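PDB 4H5G: amino acid ABC superfamily ATP binding cassette transporter, binding protein from Streptococcus pneumoniae, which binds L-arginine as the substrate-binding component of an amino acid ABC transporter, probably presenting it to the membrane-bound transporter for uptake. Local coordinates for residues 102-107 against 170-175; 125-130 against 166-171; 110-115 against 187-192; 20-25 against 151-156. All blocks are in the same frame, centred on the assembly; numbering follows the deposited sequence.

Interaction 1 of 4, residues 102-107 against 170-175; sequences KISFLV and MDEPVA. With ARG (arginine), chain L.
L106 and M170 cross obliquely: the M170 chain, bent at chi3 (66°), ends with CE resting 3.9 Å from CB of L106 and almost as near its CD2. The other leucine methyl, CD1, reaches A175 O at 3.6 Å, so the two branches divide between strand 167-171 and helix 172-181. The side chains of S104 and M170 lie on one face of the sheet, where helix 153-162 packs on L106 and M170. S104 and M170 form an antiparallel hydrogen-bonded pair; S104 N gives M170 O a bond of 2.9 Å, nearly straight. I103 and D171 make the adjoining non-hydrogen-bonded pair and their side chains diverge: CG2 of I103 packs 3.3 Å from M170 O, and the isoleucine also touches V133, P134 and M137 of helix 133-141. Beyond the pair, E172 N donates to K102 O at 2.8 Å, tilted 33° from the carbonyl plane, where strand gives way to helix. The chain of E172 passes S104, with E172 CB standing 3.2 Å from S104 OG. A water that accepts from K102 N donates to E172 OE1. D171 starts away from 102-107, and its carboxylate lies at the arginine pocket. Its OD2 accepts from the α-amino N of the bound arginine at 2.9 Å and also pairs with Y22 OH, while N101 ND2 holds OD1. A carboxylate gripped on both oxygens, just ahead of a helix N-terminus and against an ammonium group, is probably stabilised as an anion, which suits recognition of the amino-acid head group.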
# COMPACT_ATOMS: atom_id res chain seq x y z
N LYS A 102 -7.81 -8.42 -0.19
CA LYS A 102 -9.01 -7.94 0.48
C LYS A 102 -8.67 -6.78 1.41
O LYS A 102 -7.50 -6.43 1.58
CB LYS A 102 -9.64 -9.06 1.31
CG LYS A 102 -9.99 -10.28 0.50
CD LYS A 102 -11.01 -9.94 -0.57
CE LYS A 102 -11.41 -11.18 -1.34
NZ LYS A 102 -11.85 -12.26 -0.42
N ILE A 103 -9.70 -6.20 2.00
CA ILE A 103 -9.53 -5.11 2.95
C ILE A 103 -10.15 -5.54 4.28
O ILE A 103 -11.24 -6.12 4.31
CB ILE A 103 -10.14 -3.82 2.40
CG1 ILE A 103 -9.56 -3.55 1.00
CG2 ILE A 103 -9.91 -2.66 3.36
CD1 ILE A 103 -10.10 -2.35 0.29
N SER A 104 -9.44 -5.26 5.37
CA SER A 104 -9.79 -5.80 6.68
C SER A 104 -9.72 -4.76 7.77
O SER A 104 -9.19 -3.67 7.58
CB SER A 104 -8.81 -6.92 7.04
OG SER A 104 -8.77 -7.91 6.05
N PHE A 105 -10.23 -5.13 8.95
CA PHE A 105 -10.08 -4.29 10.13
C PHE A 105 -9.11 -4.97 11.08
O PHE A 105 -9.22 -6.17 11.34
CB PHE A 105 -11.42 -4.12 10.85
CG PHE A 105 -12.41 -3.27 10.10
CD1 PHE A 105 -12.39 -1.90 10.23
CD2 PHE A 105 -13.38 -3.84 9.30
CE1 PHE A 105 -13.30 -1.11 9.55
CE2 PHE A 105 -14.30 -3.06 8.62
CZ PHE A 105 -14.26 -1.69 8.75
N LEU A 106 -8.15 -4.20 11.59
CA LEU A 106 -7.28 -4.66 12.66
C LEU A 106 -7.92 -4.23 13.98
O LEU A 106 -8.31 -3.07 14.13
CB LEU A 106 -5.90 -4.02 12.51
CG LEU A 106 -4.82 -4.48 13.50
CD1 LEU A 106 -4.39 -5.93 13.23
CD2 LEU A 106 -3.60 -3.54 13.44
N VAL A 107 -8.05 -5.17 14.92
CA VAL A 107 -8.66 -4.91 16.22
C VAL A 107 -7.83 -5.56 17.34
O VAL A 107 -6.87 -6.28 17.07
CB VAL A 107 -10.11 -5.47 16.31
CG1 VAL A 107 -11.04 -4.75 15.32
CG2 VAL A 107 -10.13 -7.01 16.08
N MET A 170 -7.69 -1.32 6.77
CA MET A 170 -6.44 -1.35 6.00
C MET A 170 -6.41 -2.54 5.05
O MET A 170 -7.21 -3.45 5.17
CB MET A 170 -5.23 -1.41 6.95
CG MET A 170 -5.17 -2.72 7.74
SD MET A 170 -3.79 -2.78 8.91
CE MET A 170 -4.25 -1.50 10.07
N ASP A 171 -5.47 -2.54 4.11
CA ASP A 171 -5.32 -3.71 3.24
C ASP A 171 -5.03 -4.96 4.06
O ASP A 171 -4.26 -4.90 5.01
CB ASP A 171 -4.22 -3.47 2.20
CG ASP A 171 -4.67 -2.52 1.10
OD1 ASP A 171 -5.36 -2.99 0.17
OD2 ASP A 171 -4.38 -1.31 1.19
N GLU A 172 -5.67 -6.07 3.72
CA GLU A 172 -5.53 -7.30 4.53
C GLU A 172 -4.09 -7.77 4.84
O GLU A 172 -3.80 -8.14 5.99
CB GLU A 172 -6.37 -8.46 3.94
CG GLU A 172 -6.10 -9.78 4.65
CD GLU A 172 -7.17 -10.83 4.38
OE1 GLU A 172 -7.05 -11.55 3.37
OE2 GLU A 172 -8.11 -10.93 5.19
N PRO A 173 -3.18 -7.76 3.84
CA PRO A 173 -1.81 -8.22 4.16
C PRO A 173 -1.14 -7.40 5.26
O PRO A 173 -0.32 -7.93 6.03
CB PRO A 173 -1.08 -8.05 2.83
CG PRO A 173 -2.15 -8.19 1.79
CD PRO A 173 -3.35 -7.50 2.40
N VAL A 174 -1.50 -6.13 5.33
CA VAL A 174 -0.94 -5.24 6.35
C VAL A 174 -1.52 -5.57 7.73
O VAL A 174 -0.80 -5.58 8.73
CB VAL A 174 -1.21 -3.75 5.99
CG1 VAL A 174 -0.63 -2.83 7.06
CG2 VAL A 174 -0.57 -3.42 4.63
N ALA A 175 -2.82 -5.85 7.78
CA ALA A 175 -3.45 -6.26 9.04
C ALA A 175 -2.88 -7.58 9.51
O ALA A 175 -2.58 -7.75 10.69
CB ALA A 175 -4.96 -6.34 8.90
N ARG L . -4.68 0.37 -1.10
CA ARG L . -5.12 1.62 -0.47
C ARG L . -5.20 2.74 -1.48
O ARG L . -4.63 2.68 -2.58
CB ARG L . -4.17 2.02 0.68
CG ARG L . -2.69 2.04 0.30
CD ARG L . -1.84 2.65 1.42
NE ARG L . -0.40 2.52 1.15
CZ ARG L . 0.57 2.92 1.96
NH1 ARG L . 1.85 2.74 1.62
NH2 ARG L . 0.27 3.49 3.12
OXT ARG L . -5.86 3.75 -1.21
O HOH W 1 -6.47 -10.78 0.93
O HOH W 2 -9.92 -10.02 6.51

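Interaction 2 of 4, residues 125-130 against 166-171; sequences NIAAQK and DAVHMD. With ARG (arginine), chain L; SO4 (sulfate ion), chain C.
N125 and D166 meet where strands 125-129 and 167-171 begin to run side by side in parallel, their amide and carboxylate planes only 11° apart. D166 carries CG beside its own backbone N, anti to the carbonyl carbon (chi1 -55°), and OD2 accepts from N125 N at 2.8 Å. That donor meets the anti side of the oxygen, 23° out of the carboxylate plane. In return D166 N binds N125 O at 2.8 Å, and A167 N adds a weak bond to the same oxygen. A water accepting from N125 ND2 donates to D166 OD1, joining the two side chains. Further in, A127 N bonds to A167 O and H169 N to A127 O, the regular parallel pattern. A127 CB and V168 CG2 touch at 4.2 Å on one face; on the other, I126 sets CG2 3.8 Å from A167 O. H169 swings its ring away from strand 125-129, and P134 O takes up ND1. Where the strands part, a water bridges Q129 N and H169 O. Q129 then extends with CG anti to its backbone N, and its OE1 accepts from NH2 of the bound arginine at 3.0 Å, while NE2 bonds to T151 O. Strand 125-129 lies between 167-171 and 146-150 in the sheet; helix 133-141 packs against I126, A128 and H169, and helix 153-162 against V168 on the opposite face.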
# COMPACT_ATOMS: atom_id res chain seq x y z
N ASN A 125 -15.04 3.41 17.46
CA ASN A 125 -14.11 4.40 16.95
C ASN A 125 -13.24 3.76 15.88
O ASN A 125 -12.41 2.91 16.18
CB ASN A 125 -13.23 4.95 18.07
CG ASN A 125 -14.02 5.69 19.11
OD1 ASN A 125 -15.03 6.31 18.79
ND2 ASN A 125 -13.59 5.62 20.37
N ILE A 126 -13.45 4.16 14.63
CA ILE A 126 -12.73 3.58 13.51
C ILE A 126 -11.67 4.56 13.03
O ILE A 126 -11.91 5.77 13.00
CB ILE A 126 -13.70 3.22 12.36
CG1 ILE A 126 -14.78 2.25 12.86
CG2 ILE A 126 -12.94 2.62 11.16
CD1 ILE A 126 -15.76 1.80 11.77
N ALA A 127 -10.49 4.04 12.69
CA ALA A 127 -9.44 4.85 12.06
C ALA A 127 -9.15 4.33 10.65
O ALA A 127 -9.26 3.13 10.38
CB ALA A 127 -8.17 4.82 12.91
N ALA A 128 -8.79 5.23 9.75
CA ALA A 128 -8.33 4.84 8.42
C ALA A 128 -7.34 5.88 7.93
O ALA A 128 -7.23 6.95 8.51
CB ALA A 128 -9.49 4.71 7.46
N GLN A 129 -6.62 5.56 6.85
CA GLN A 129 -5.55 6.44 6.38
C GLN A 129 -6.08 7.49 5.41
O GLN A 129 -6.85 7.17 4.51
CB GLN A 129 -4.46 5.60 5.71
CG GLN A 129 -3.25 6.38 5.25
CD GLN A 129 -2.06 5.48 4.99
OE1 GLN A 129 -2.21 4.36 4.48
NE2 GLN A 129 -0.87 5.96 5.34
N LYS A 130 -5.66 8.74 5.60
CA LYS A 130 -6.09 9.84 4.73
C LYS A 130 -5.74 9.55 3.29
O LYS A 130 -4.62 9.14 3.00
CB LYS A 130 -5.38 11.14 5.12
CG LYS A 130 -5.86 11.75 6.42
CD LYS A 130 -5.17 13.08 6.73
CE LYS A 130 -5.74 13.69 8.01
NZ LYS A 130 -5.13 15.00 8.37
N ASP A 166 -10.82 1.69 18.12
CA ASP A 166 -11.22 0.30 18.32
C ASP A 166 -10.91 -0.60 17.13
O ASP A 166 -10.76 -1.80 17.29
CB ASP A 166 -12.72 0.21 18.62
CG ASP A 166 -13.13 1.07 19.80
OD1 ASP A 166 -12.50 0.95 20.87
OD2 ASP A 166 -14.08 1.87 19.65
N ALA A 167 -10.81 -0.01 15.94
CA ALA A 167 -10.63 -0.80 14.73
C ALA A 167 -9.98 0.07 13.67
O ALA A 167 -10.37 1.22 13.51
CB ALA A 167 -11.96 -1.32 14.23
N VAL A 168 -8.99 -0.48 12.97
CA VAL A 168 -8.33 0.27 11.90
C VAL A 168 -8.54 -0.44 10.58
O VAL A 168 -8.21 -1.62 10.44
CB VAL A 168 -6.81 0.39 12.15
CG1 VAL A 168 -6.18 1.28 11.07
CG2 VAL A 168 -6.53 0.97 13.53
N HIS A 169 -9.09 0.27 9.59
CA HIS A 169 -9.34 -0.31 8.27
C HIS A 169 -8.07 -0.22 7.42
O HIS A 169 -7.46 0.84 7.35
CB HIS A 169 -10.47 0.45 7.57
CG HIS A 169 -11.28 -0.37 6.62
ND1 HIS A 169 -11.84 0.15 5.47
CD2 HIS A 169 -11.66 -1.68 6.66
CE1 HIS A 169 -12.51 -0.80 4.84
NE2 HIS A 169 -12.42 -1.92 5.54
N MET A 170 -7.69 -1.32 6.77
CA MET A 170 -6.44 -1.35 6.00
C MET A 170 -6.41 -2.54 5.05
O MET A 170 -7.21 -3.45 5.17
CB MET A 170 -5.23 -1.41 6.95
CG MET A 170 -5.17 -2.72 7.74
SD MET A 170 -3.79 -2.78 8.91
CE MET A 170 -4.25 -1.50 10.07
N ASP A 171 -5.47 -2.54 4.11
CA ASP A 171 -5.32 -3.71 3.24
C ASP A 171 -5.03 -4.96 4.06
O ASP A 171 -4.26 -4.90 5.01
CB ASP A 171 -4.22 -3.47 2.20
CG ASP A 171 -4.67 -2.52 1.10
OD1 ASP A 171 -5.36 -2.99 0.17
OD2 ASP A 171 -4.38 -1.31 1.19
N ARG L . -4.68 0.37 -1.10
CA ARG L . -5.12 1.62 -0.47
C ARG L . -5.20 2.74 -1.48
O ARG L . -4.63 2.68 -2.58
CB ARG L . -4.17 2.02 0.68
CG ARG L . -2.69 2.04 0.30
CD ARG L . -1.84 2.65 1.42
NE ARG L . -0.40 2.52 1.15
CZ ARG L . 0.57 2.92 1.96
NH1 ARG L . 1.85 2.74 1.62
NH2 ARG L . 0.27 3.49 3.12
OXT ARG L . -5.86 3.75 -1.21
S SO4 C . -2.55 13.76 11.25
O1 SO4 C . -2.75 12.34 11.00
O2 SO4 C . -3.84 14.41 11.46
O3 SO4 C . -1.72 13.91 12.45
O4 SO4 C . -1.88 14.39 10.10
O HOH W 3 -11.96 3.40 21.63
O HOH W 4 -6.67 2.96 5.82

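Interaction 3 of 4, residues 110-115 against 187-192; sequences ADVEKY and VATVSL
Y115 and V190 make the tight part of a contact between two loops at the outer edge of one lobe of the type II periplasmic binding protein fold. One loop follows strand 103-108 and the other leaves the edge strand 185-187. V190 starts toward the first loop; with CG1 in the crowded position between backbone N and carbonyl carbon (chi1 53°), that methyl lies 3.1 Å from Y115 O. Its CB sits 3.6 Å from the same oxygen, so the valine packs on a peptide carbonyl and has a longer contact with CB of the tyrosine. The ring of Y115 leads away toward V107, A124 and D166, with K114 CG over the centre of one face, while V190 also leans on L118 and L121 of helix 118-122. The other half is looser and wetter. V112 and T189 cross at about a right angle and meet through single methyls, CG1 and CG2, 4.1 Å apart. No direct hydrogen bond joins the loops; water does so instead. One water donates to both V112 O and Y115 O and accepts from T189 N, tying three backbone atoms together. A second also donates to V112 O, which thus takes two waters. That second water lies 2.8 Å from T189 OG1, linking the threonine hydroxyl to the carbonyl of V112.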
# COMPACT_ATOMS: atom_id res chain seq x y z
N ALA A 110 -8.90 -9.34 22.04
CA ALA A 110 -10.01 -9.54 22.98
C ALA A 110 -11.35 -9.12 22.38
O ALA A 110 -12.41 -9.44 22.93
CB ALA A 110 -9.75 -8.81 24.29
N ASP A 111 -11.31 -8.40 21.25
CA ASP A 111 -12.51 -7.84 20.63
C ASP A 111 -12.95 -8.56 19.37
O ASP A 111 -13.88 -8.11 18.70
CB ASP A 111 -12.29 -6.36 20.28
CG ASP A 111 -12.32 -5.46 21.49
OD1 ASP A 111 -12.81 -5.89 22.56
OD2 ASP A 111 -11.85 -4.30 21.36
N VAL A 112 -12.28 -9.65 19.03
CA VAL A 112 -12.64 -10.38 17.81
C VAL A 112 -14.08 -10.91 17.87
O VAL A 112 -14.79 -10.87 16.87
CB VAL A 112 -11.65 -11.52 17.51
CG1 VAL A 112 -12.12 -12.36 16.32
CG2 VAL A 112 -10.27 -10.95 17.23
N GLU A 113 -14.50 -11.38 19.03
CA GLU A 113 -15.86 -11.90 19.16
C GLU A 113 -16.87 -10.77 19.16
O GLU A 113 -18.05 -10.96 18.88
CB GLU A 113 -16.01 -12.74 20.44
CG GLU A 113 -15.26 -14.04 20.38
CD GLU A 113 -15.63 -14.85 19.15
OE1 GLU A 113 -16.83 -15.11 18.95
OE2 GLU A 113 -14.71 -15.21 18.39
N LYS A 114 -16.38 -9.57 19.44
CA LYS A 114 -17.25 -8.42 19.61
C LYS A 114 -17.66 -7.80 18.27
O LYS A 114 -18.83 -7.50 18.05
CB LYS A 114 -16.53 -7.39 20.45
CG LYS A 114 -17.29 -6.12 20.68
CD LYS A 114 -16.47 -5.17 21.51
CE LYS A 114 -17.22 -3.91 21.82
NZ LYS A 114 -16.41 -3.08 22.74
N TYR A 115 -16.68 -7.62 17.38
CA TYR A 115 -16.93 -6.96 16.10
C TYR A 115 -17.24 -7.97 15.02
O TYR A 115 -16.44 -8.21 14.13
CB TYR A 115 -15.74 -6.07 15.72
CG TYR A 115 -15.58 -4.94 16.69
CD1 TYR A 115 -16.63 -4.06 16.91
CD2 TYR A 115 -14.42 -4.76 17.43
CE1 TYR A 115 -16.52 -3.03 17.81
CE2 TYR A 115 -14.30 -3.72 18.35
CZ TYR A 115 -15.35 -2.86 18.53
OH TYR A 115 -15.28 -1.82 19.43
N VAL A 187 -7.03 -9.80 13.25
CA VAL A 187 -7.87 -9.35 12.14
C VAL A 187 -9.33 -9.68 12.46
O VAL A 187 -9.64 -10.82 12.80
CB VAL A 187 -7.43 -10.04 10.84
CG1 VAL A 187 -8.29 -9.56 9.66
CG2 VAL A 187 -5.94 -9.80 10.59
N ALA A 188 -10.21 -8.69 12.36
CA ALA A 188 -11.64 -8.88 12.65
C ALA A 188 -12.24 -9.84 11.63
O ALA A 188 -11.74 -9.95 10.52
CB ALA A 188 -12.36 -7.54 12.62
N THR A 189 -13.33 -10.52 12.00
CA THR A 189 -14.00 -11.46 11.10
C THR A 189 -15.04 -10.78 10.21
O THR A 189 -15.71 -11.44 9.42
CB THR A 189 -14.70 -12.59 11.86
OG1 THR A 189 -15.65 -12.02 12.77
CG2 THR A 189 -13.70 -13.43 12.65
N VAL A 190 -15.19 -9.47 10.37
CA VAL A 190 -16.18 -8.72 9.61
C VAL A 190 -15.43 -7.90 8.57
O VAL A 190 -14.35 -7.41 8.85
CB VAL A 190 -16.97 -7.77 10.55
CG1 VAL A 190 -16.03 -6.88 11.37
CG2 VAL A 190 -17.96 -6.94 9.77
N SER A 191 -15.99 -7.77 7.37
CA SER A 191 -15.37 -6.90 6.38
C SER A 191 -16.41 -6.12 5.58
O SER A 191 -17.55 -6.55 5.44
CB SER A 191 -14.44 -7.69 5.45
OG SER A 191 -15.15 -8.67 4.74
N LEU A 192 -16.00 -4.96 5.07
CA LEU A 192 -16.90 -4.13 4.27
C LEU A 192 -17.09 -4.72 2.88
O LEU A 192 -16.31 -5.55 2.44
CB LEU A 192 -16.36 -2.70 4.18
CG LEU A 192 -16.50 -1.93 5.49
CD1 LEU A 192 -16.13 -0.48 5.33
CD2 LEU A 192 -17.93 -2.04 5.99
O HOH W 5 -14.30 -9.57 14.51
O HOH W 6 -15.83 -13.07 15.34

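Interaction 4 of 4, residues 20-25 against 151-156; sequences PDYAPF and TNMGEA. With ARG (arginine), chain L; SO4 (sulfate ion), chain C.
D21 OD2 is gripped by M153 N at 2.8 Å in an almost straight bond (177°), by a water that also donates to T151 O, and weakly by Q129 NE2. The amide of M153 comes to the anti side of this oxygen, 33° out of the carboxylate plane. OD1 turns to the ligand and accepts from arginine NH2 at 2.9 Å, so one carboxylate links the substrate's guanidinium to the first turn of helix 153-162. CG of the aspartate stands between backbone N and carbonyl carbon (chi1 61°), which sets the carboxylate beside the helix start. Its negative charge is probably favoured by the helix N-terminus and the guanidinium. N152, in the conformer described, occupies the N-cap, its OD1 accepting weakly from G154 N and E155 N. M153 crosses D21 at about a right angle, CB 3.4 Å from D21 O, then bends so that CE lies at the edge of the Y22 ring, in its plane, 3.9 Å from CE1. One face of that ring carries the ligand: arginine NE stands 3.4 Å above the plane, offset toward the rim. T151 binds a sulfate, probably from the crystallisation liquor, through N and OG1. The 20-25 loop follows strand 13-18, and the helix belongs to the other lobe, so the contact spans the binding cleft, consistent with a closed, substrate-bound form. Around it, Y22 touches M170 of strand 167-171 and V174 of helix 172-181, while M153 packs on V168 and M170 of that strand and on Y178 of that helix.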
# COMPACT_ATOMS: atom_id res chain seq x y z
N PRO A 20 6.43 4.39 3.26
CA PRO A 20 6.90 3.19 3.97
C PRO A 20 6.31 3.00 5.37
O PRO A 20 7.05 2.93 6.35
CB PRO A 20 8.41 3.40 4.05
CG PRO A 20 8.56 4.89 4.11
CD PRO A 20 7.45 5.46 3.27
N ASP A 21 4.98 2.91 5.44
CA ASP A 21 4.27 2.67 6.71
C ASP A 21 3.32 1.49 6.56
O ASP A 21 2.27 1.44 7.19
CB ASP A 21 3.47 3.91 7.14
CG ASP A 21 2.40 4.31 6.11
OD1 ASP A 21 2.45 3.80 4.98
OD2 ASP A 21 1.52 5.15 6.43
N TYR A 22 3.70 0.51 5.75
CA TYR A 22 2.70 -0.43 5.24
C TYR A 22 3.30 -1.82 4.96
O TYR A 22 3.20 -2.32 3.85
CB TYR A 22 2.09 0.16 3.95
CG TYR A 22 0.57 0.00 3.80
CD1 TYR A 22 -0.29 0.38 4.83
CD2 TYR A 22 0.01 -0.50 2.63
CE1 TYR A 22 -1.69 0.26 4.70
CE2 TYR A 22 -1.38 -0.64 2.49
CZ TYR A 22 -2.21 -0.25 3.53
OH TYR A 22 -3.58 -0.38 3.41
N ALA A 23 3.93 -2.42 5.96
CA ALA A 23 4.45 -3.78 5.83
C ALA A 23 3.30 -4.75 5.54
O ALA A 23 2.28 -4.71 6.22
CB ALA A 23 5.15 -4.19 7.11
N PRO A 24 3.48 -5.68 4.59
CA PRO A 24 4.71 -6.08 3.90
C PRO A 24 4.98 -5.40 2.56
O PRO A 24 5.94 -5.79 1.89
CB PRO A 24 4.46 -7.58 3.65
CG PRO A 24 2.99 -7.61 3.37
CD PRO A 24 2.37 -6.62 4.32
N PHE A 25 4.18 -4.41 2.17
CA PHE A 25 4.36 -3.74 0.88
C PHE A 25 5.59 -2.84 0.88
O PHE A 25 6.46 -2.94 0.01
CB PHE A 25 3.12 -2.92 0.52
CG PHE A 25 1.90 -3.75 0.21
CD1 PHE A 25 1.77 -4.35 -1.03
CD2 PHE A 25 0.90 -3.91 1.14
CE1 PHE A 25 0.65 -5.12 -1.32
CE2 PHE A 25 -0.22 -4.66 0.85
CZ PHE A 25 -0.34 -5.27 -0.39
N THR A 151 -2.88 10.53 8.85
CA THR A 151 -1.95 10.55 7.72
C THR A 151 -1.10 9.28 7.61
O THR A 151 -0.94 8.72 6.54
CB THR A 151 -1.02 11.77 7.82
OG1 THR A 151 -1.80 12.97 7.83
CG2 THR A 151 -0.07 11.81 6.65
N ASN A 152 -0.56 8.83 8.75
CA ASN A 152 0.40 7.71 8.82
C ASN A 152 -0.26 6.46 9.40
O ASN A 152 -0.91 6.55 10.44
CB ASN A 152 1.57 8.13 9.73
CG ASN A 152 2.74 7.14 9.72
OD1 ASN A 152 2.72 6.10 10.40
ND2 ASN A 152 3.78 7.48 8.98
N MET A 153 -0.09 5.31 8.75
CA MET A 153 -0.71 4.07 9.24
C MET A 153 -0.17 3.64 10.60
O MET A 153 -0.92 3.09 11.42
CB MET A 153 -0.58 2.92 8.23
CG MET A 153 -1.23 1.61 8.71
SD MET A 153 -2.97 1.80 9.16
CE MET A 153 -3.68 2.07 7.54
N GLY A 154 1.11 3.88 10.85
CA GLY A 154 1.71 3.55 12.14
C GLY A 154 1.03 4.29 13.28
O GLY A 154 0.84 3.75 14.37
N GLU A 155 0.64 5.54 13.02
CA GLU A 155 -0.06 6.34 14.03
C GLU A 155 -1.46 5.79 14.28
O GLU A 155 -1.92 5.76 15.43
CB GLU A 155 -0.10 7.82 13.64
CG GLU A 155 -0.97 8.70 14.55
CD GLU A 155 -0.48 8.78 15.99
OE1 GLU A 155 0.71 8.49 16.25
OE2 GLU A 155 -1.30 9.13 16.88
N ALA A 156 -2.13 5.33 13.23
CA ALA A 156 -3.45 4.71 13.40
C ALA A 156 -3.34 3.51 14.32
O ALA A 156 -4.15 3.33 15.23
CB ALA A 156 -4.04 4.31 12.05
N ARG L . -4.68 0.37 -1.10
CA ARG L . -5.12 1.62 -0.47
C ARG L . -5.20 2.74 -1.48
O ARG L . -4.63 2.68 -2.58
CB ARG L . -4.17 2.02 0.68
CG ARG L . -2.69 2.04 0.30
CD ARG L . -1.84 2.65 1.42
NE ARG L . -0.40 2.52 1.15
CZ ARG L . 0.57 2.92 1.96
NH1 ARG L . 1.85 2.74 1.62
NH2 ARG L . 0.27 3.49 3.12
OXT ARG L . -5.86 3.75 -1.21
S SO4 C . -2.55 13.76 11.25
O1 SO4 C . -2.75 12.34 11.00
O2 SO4 C . -3.84 14.41 11.46
O3 SO4 C . -1.72 13.91 12.45
O4 SO4 C . -1.88 14.39 10.10
O HOH W 7 1.77 7.75 5.27

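How the interactions relate
Interactions 1 and 2 flank strand 167-171, sharing M170 and D171, with centres 9 Å apart; L106 N and V168 O, 2.8 Å apart, probably bond across the sheet between them. Interaction 3 extends the same lobe outward: F105 O and A188 N, 2.9 Å apart, probably pair the strand of interaction 1 with the start of 187-192, while D166 CB meets Y115 OH. Interaction 4 faces the cleft, its centre about 21 Å from that of interaction 3 but only about 12 Å from that of interaction 1 and 11 Å from that of interaction 2, against which K130 CD packs 3.5 Å from T151 OG1. The bound arginine touches interactions 1, 2 and 4.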